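PDB 1YDG: NAD(P)H dehydrogenase (quinone) from Deinococcus radiodurans, which catalyses the reduction of quinones to quinols by NADH or NADPH, using one bound FMN per subunit of a homotetramer. Local coordinates for residues B[21-26]-B[176-181]; B[129-134]-B[170-175]. All blocks are in the same frame, centred on the assembly; numbering follows the deposited sequence.

Contact 1: residues B[21-26]-B[176-181]; sequences YAMAQE and QPLLEN
Leu178 sets its CD2 methyl against Ala22 CB and the base of the Met23 side chain on helix 19-33. CD2 lies 3.7 Å from Ala22 CB and 3.8 Å from Met23 CG, and it also reaches the helix backbone, 3.8 Å from Met23 N. The second methyl, CD1, stays on the Ala22 side, 4.1 Å from its CB. Ala22 suits this place because its single methyl lets the branched end of a leucine settle close to the helix. The Met23 side chain runs at about a right angle to that of Leu178; its chi1 (-66°) puts Met23 CG beside the backbone N, where it meets CD2. No hydrogen bond joins the segments; the side-chain contact is apolar packing. One turn further along, charge takes over: Glu26 forms salt bridges with Arg183 and Arg187 of helix 180-204, and Glu180 shares Arg187, whose positive charge probably eases the approach of the two carboxylates. Leu178 also lies close to Thr19, and Met23 close to Ser123, both FMN-binding residues. The contact thus joins the first helix of a flavodoxin-like fold, which follows the phosphate-binding loop, to the approach to its C-terminal helix.

Contact 2: residues B[129-134]-B[170-175]; sequences GGQETT and SVTANG
Gln131 rests its aliphatic stem on Ser170, with both CB and CG 3.9 Å from Ser170 CB; the short serine side chain lets helix 131-144 come close. The amide then reaches along strand 170-172: NE2 lies 3.8 Å from Val171 O and 4.0 Å from Thr172 OG1, too far for hydrogen bonds. The bend at chi2 (104°) carries the amide away from the line of the stem. NE2 instead donates to Asn126 O, while OE1 accepts a weak bond from Gly129 N, so a glutamine suits the site by serving the loop with both ends of its amide. Ser170 OG is bonded to Asn165. In the next shell, the N-cap residue Gly130 has phi 107°, where a side chain would press on Gly129 O, hence glycine. Its carbonyl O accepts from Thr134 N and from Thr134 OG1, the hydroxyl at 2.9 Å and 47° out of the carbonyl plane. Glu132 OE1 bonds Gly130 N of a second subunit, whose own Glu132 bonds Gly130 N and Thr133 N here. Strand 117-124, parallel partner of 170-172, adds Thr122 and Ala124 against Gln131. The contact packs the helix start after FMN-binding loop 123-129 against a parallel strand of the flavodoxin-like sheet.

Contact 1 and contact 2 have centres 13 Å apart and meet where Met23 SD packs 3.7 Å from Val171 CG2. Along the chain, contact 2 is nested within the span closed by contact 1: helix 19-33 comes first, then helix 131-144, then strand 170-172, which runs through residues 173-179 into helix 180-204. Strand 170-172 pairs in parallel with 117-124 in the central sheet, and the two contacts involve side chains on different faces of it: Val171 turns toward helix 19-33, Ser170 toward Gln131. The FMN-binding residues Thr19 and Ser123 lie near contact 1, and Gly129 lies within contact 2. Strand 170-172 is therefore next to both the helix after the first FMN loop and the helix after 123-129.

Contact 1: residues B[21-26]-B[176-181]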
loop_
_atom_site.group_PDB
_atom_site.type_symbol
_atom_site.label_atom_id
_atom_site.label_comp_id
_atom_site.label_asym_id
_atom_site.label_seq_id
_atom_site.Cartn_x
_atom_site.Cartn_y
_atom_site.Cartn_z
ATOM N N TYR B 21 -6.019 -23.833 3.666
ATOM C CA TYR B 21 -5.808 -25.195 3.216
ATOM C C TYR B 21 -6.866 -25.566 2.160
ATOM O O TYR B 21 -6.533 -26.137 1.124
ATOM C CB TYR B 21 -5.825 -26.158 4.412
ATOM C CG TYR B 21 -5.566 -27.624 4.102
ATOM C CD1 TYR B 21 -4.605 -28.008 3.170
ATOM C CD2 TYR B 21 -6.253 -28.633 4.784
ATOM C CE1 TYR B 21 -4.361 -29.359 2.893
ATOM C CE2 TYR B 21 -6.012 -29.975 4.522
ATOM C CZ TYR B 21 -5.061 -30.336 3.572
ATOM O OH TYR B 21 -4.798 -31.669 3.302
ATOM N N ALA B 22 -8.131 -25.236 2.404
ATOM C CA ALA B 22 -9.183 -25.522 1.403
ATOM C C ALA B 22 -8.891 -24.759 0.100
ATOM O O ALA B 22 -9.007 -25.304 -0.995
ATOM C CB ALA B 22 -10.552 -25.141 1.939
ATOM N N MET B 23 -8.483 -23.501 0.240
ATOM C CA MET B 23 -8.163 -22.684 -0.924
ATOM C C MET B 23 -6.983 -23.254 -1.681
ATOM O O MET B 23 -7.004 -23.305 -2.890
ATOM C CB MET B 23 -7.837 -21.242 -0.504
ATOM C CG MET B 23 -9.004 -20.483 0.094
ATOM S SD MET B 23 -8.505 -18.884 0.737
ATOM C CE MET B 23 -8.174 -18.034 -0.772
ATOM N N ALA B 24 -5.946 -23.666 -0.951
ATOM C CA ALA B 24 -4.730 -24.167 -1.561
ATOM C C ALA B 24 -4.970 -25.487 -2.267
ATOM O O ALA B 24 -4.428 -25.717 -3.352
ATOM C CB ALA B 24 -3.633 -24.290 -0.534
ATOM N N GLN B 25 -5.811 -26.339 -1.679
ATOM C CA GLN B 25 -6.209 -27.581 -2.353
ATOM C C GLN B 25 -6.935 -27.287 -3.659
ATOM O O GLN B 25 -6.674 -27.939 -4.667
ATOM C CB GLN B 25 -7.079 -28.456 -1.451
ATOM C CG GLN B 25 -6.392 -28.971 -0.198
ATOM C CD GLN B 25 -7.322 -29.841 0.641
ATOM O OE1 GLN B 25 -7.534 -31.004 0.320
ATOM N NE2 GLN B 25 -7.902 -29.270 1.693
ATOM N N GLU B 26 -7.825 -26.298 -3.654
ATOM C CA GLU B 26 -8.531 -25.894 -4.886
ATOM C C GLU B 26 -7.546 -25.386 -5.939
ATOM O O GLU B 26 -7.623 -25.753 -7.127
ATOM C CB GLU B 26 -9.604 -24.835 -4.558
ATOM C CG GLU B 26 -10.560 -24.529 -5.699
ATOM C CD GLU B 26 -11.515 -25.684 -6.026
ATOM O OE1 GLU B 26 -11.958 -26.402 -5.111
ATOM O OE2 GLU B 26 -11.830 -25.869 -7.209
ATOM N N GLN B 176 -17.588 -22.612 7.958
ATOM C CA GLN B 176 -18.328 -23.331 6.912
ATOM C C GLN B 176 -17.535 -23.321 5.592
ATOM O O GLN B 176 -16.659 -22.467 5.403
ATOM C CB GLN B 176 -19.733 -22.721 6.725
ATOM C CG GLN B 176 -20.907 -23.656 7.095
ATOM C CD GLN B 176 -21.013 -24.006 8.588
ATOM O OE1 GLN B 176 -20.101 -23.749 9.386
ATOM N NE2 GLN B 176 -22.141 -24.613 8.962
ATOM N N PRO B 177 -17.824 -24.276 4.682
ATOM C CA PRO B 177 -16.954 -24.435 3.510
ATOM C C PRO B 177 -16.939 -23.272 2.508
ATOM O O PRO B 177 -17.682 -22.285 2.643
ATOM C CB PRO B 177 -17.488 -25.711 2.837
ATOM C CG PRO B 177 -18.357 -26.378 3.857
ATOM C CD PRO B 177 -18.920 -25.261 4.673
ATOM N N LEU B 178 -16.067 -23.417 1.512
ATOM C CA LEU B 178 -15.901 -22.411 0.475
ATOM C C LEU B 178 -17.073 -22.428 -0.500
ATOM O O LEU B 178 -17.612 -23.485 -0.827
ATOM C CB LEU B 178 -14.584 -22.625 -0.294
ATOM C CG LEU B 178 -13.287 -21.992 0.228
ATOM C CD1 LEU B 178 -13.193 -22.023 1.746
ATOM C CD2 LEU B 178 -12.107 -22.701 -0.402
ATOM N N LEU B 179 -17.427 -21.237 -0.965
ATOM C CA LEU B 179 -18.461 -21.044 -1.962
ATOM C C LEU B 179 -17.900 -21.350 -3.335
ATOM O O LEU B 179 -16.688 -21.265 -3.551
ATOM C CB LEU B 179 -18.933 -19.593 -1.948
ATOM C CG LEU B 179 -19.201 -18.948 -0.591
ATOM C CD1 LEU B 179 -19.663 -17.518 -0.796
ATOM C CD2 LEU B 179 -20.222 -19.748 0.192
ATOM N N GLU B 180 -18.794 -21.674 -4.262
ATOM C CA GLU B 180 -18.432 -21.938 -5.659
ATOM C C GLU B 180 -17.729 -20.740 -6.304
ATOM O O GLU B 180 -16.786 -20.911 -7.077
ATOM C CB GLU B 180 -19.687 -22.308 -6.465
ATOM C CG GLU B 180 -19.537 -22.323 -7.998
ATOM C CD GLU B 180 -18.706 -23.485 -8.512
ATOM O OE1 GLU B 180 -19.254 -24.332 -9.250
ATOM O OE2 GLU B 180 -17.505 -23.553 -8.184
ATOM N N ASN B 181 -18.196 -19.541 -5.974
ATOM C CA ASN B 181 -17.664 -18.312 -6.552
ATOM C C ASN B 181 -16.196 -18.109 -6.150
ATOM O O ASN B 181 -15.341 -17.774 -6.981
ATOM C CB ASN B 181 -18.502 -17.107 -6.106
ATOM C CG ASN B 181 -20.008 -17.407 -6.071
ATOM O OD1 ASN B 181 -20.667 -17.496 -7.124
ATOM N ND2 ASN B 181 -20.559 -17.572 -4.851
#

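Contact 2: residues B[129-134]-B[170-175]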
loop_
_atom_site.group_PDB
_atom_site.type_symbol
_atom_site.label_atom_id
_atom_site.label_comp_id
_atom_site.label_asym_id
_atom_site.label_seq_id
_atom_site.Cartn_x
_atom_site.Cartn_y
_atom_site.Cartn_z
ATOM N N GLY B 129 -11.750 -6.828 5.709
ATOM C CA GLY B 129 -10.896 -6.823 6.887
ATOM C C GLY B 129 -9.400 -6.968 6.635
ATOM O O GLY B 129 -8.720 -7.626 7.400
ATOM N N GLY B 130 -8.901 -6.392 5.543
ATOM C CA GLY B 130 -7.464 -6.247 5.317
ATOM C C GLY B 130 -6.897 -7.177 4.270
ATOM O O GLY B 130 -5.687 -7.183 4.030
ATOM N N GLN B 131 -7.775 -7.951 3.647
ATOM C CA GLN B 131 -7.416 -8.848 2.585
ATOM C C GLN B 131 -6.609 -8.162 1.472
ATOM O O GLN B 131 -5.559 -8.674 1.075
ATOM C CB GLN B 131 -8.667 -9.468 1.956
ATOM C CG GLN B 131 -9.396 -10.506 2.808
ATOM C CD GLN B 131 -10.670 -9.963 3.428
ATOM O OE1 GLN B 131 -10.670 -8.867 4.016
ATOM N NE2 GLN B 131 -11.758 -10.732 3.329
ATOM N N GLU B 132 -7.106 -7.029 0.967
ATOM C CA GLU B 132 -6.458 -6.361 -0.149
ATOM C C GLU B 132 -5.068 -5.921 0.236
ATOM O O GLU B 132 -4.132 -6.092 -0.530
ATOM C CB GLU B 132 -7.260 -5.149 -0.636
ATOM C CG GLU B 132 -8.535 -5.536 -1.311
ATOM C CD GLU B 132 -9.311 -4.362 -1.890
ATOM O OE1 GLU B 132 -10.352 -4.651 -2.492
ATOM O OE2 GLU B 132 -8.906 -3.185 -1.787
ATOM N N THR B 133 -4.918 -5.379 1.437
ATOM C CA THR B 133 -3.603 -4.948 1.846
ATOM C C THR B 133 -2.681 -6.178 2.029
ATOM O O THR B 133 -1.493 -6.094 1.721
ATOM C CB THR B 133 -3.634 -3.995 3.044
ATOM O OG1 THR B 133 -4.282 -4.622 4.156
ATOM C CG2 THR B 133 -4.393 -2.685 2.676
ATOM N N THR B 134 -3.237 -7.316 2.455
ATOM C CA THR B 134 -2.431 -8.528 2.681
ATOM C C THR B 134 -1.870 -8.985 1.368
ATOM O O THR B 134 -0.689 -9.306 1.283
ATOM C CB THR B 134 -3.235 -9.674 3.309
ATOM O OG1 THR B 134 -3.763 -9.252 4.576
ATOM C CG2 THR B 134 -2.369 -10.917 3.518
ATOM N N SER B 170 -9.752 -13.878 -2.528
ATOM C CA SER B 170 -9.848 -13.593 -1.109
ATOM C C SER B 170 -11.218 -13.972 -0.595
ATOM O O SER B 170 -12.247 -13.560 -1.145
ATOM C CB SER B 170 -9.494 -12.137 -0.772
ATOM O OG SER B 170 -10.422 -11.222 -1.290
ATOM N N VAL B 171 -11.187 -14.777 0.457
ATOM C CA VAL B 171 -12.329 -15.459 1.004
ATOM C C VAL B 171 -12.633 -14.879 2.381
ATOM O O VAL B 171 -11.715 -14.539 3.128
ATOM C CB VAL B 171 -11.995 -16.952 1.133
ATOM C CG1 VAL B 171 -13.029 -17.692 1.960
ATOM C CG2 VAL B 171 -11.850 -17.577 -0.245
ATOM N N THR B 172 -13.918 -14.766 2.712
ATOM C CA THR B 172 -14.338 -14.385 4.062
ATOM C C THR B 172 -14.468 -15.662 4.901
ATOM O O THR B 172 -15.328 -16.517 4.640
ATOM C CB THR B 172 -15.630 -13.562 4.051
ATOM O OG1 THR B 172 -15.438 -12.401 3.236
ATOM C CG2 THR B 172 -15.993 -13.092 5.456
ATOM N N ALA B 173 -13.567 -15.791 5.878
ATOM C CA ALA B 173 -13.438 -16.989 6.712
ATOM C C ALA B 173 -14.600 -17.093 7.698
ATOM O O ALA B 173 -14.760 -16.224 8.567
ATOM C CB ALA B 173 -12.100 -16.962 7.467
ATOM N N ASN B 174 -15.405 -18.152 7.540
ATOM C CA ASN B 174 -16.617 -18.369 8.351
ATOM C C ASN B 174 -16.708 -19.772 9.000
ATOM O O ASN B 174 -17.716 -20.103 9.638
ATOM C CB ASN B 174 -17.875 -18.058 7.503
ATOM C CG ASN B 174 -18.514 -19.309 6.876
ATOM O OD1 ASN B 174 -17.839 -20.154 6.280
ATOM N ND2 ASN B 174 -19.835 -19.416 7.010
ATOM N N GLY B 175 -15.664 -20.590 8.827
ATOM C CA GLY B 175 -15.663 -21.985 9.304
ATOM C C GLY B 175 -16.362 -22.961 8.358
ATOM O O GLY B 175 -15.812 -24.017 8.016
#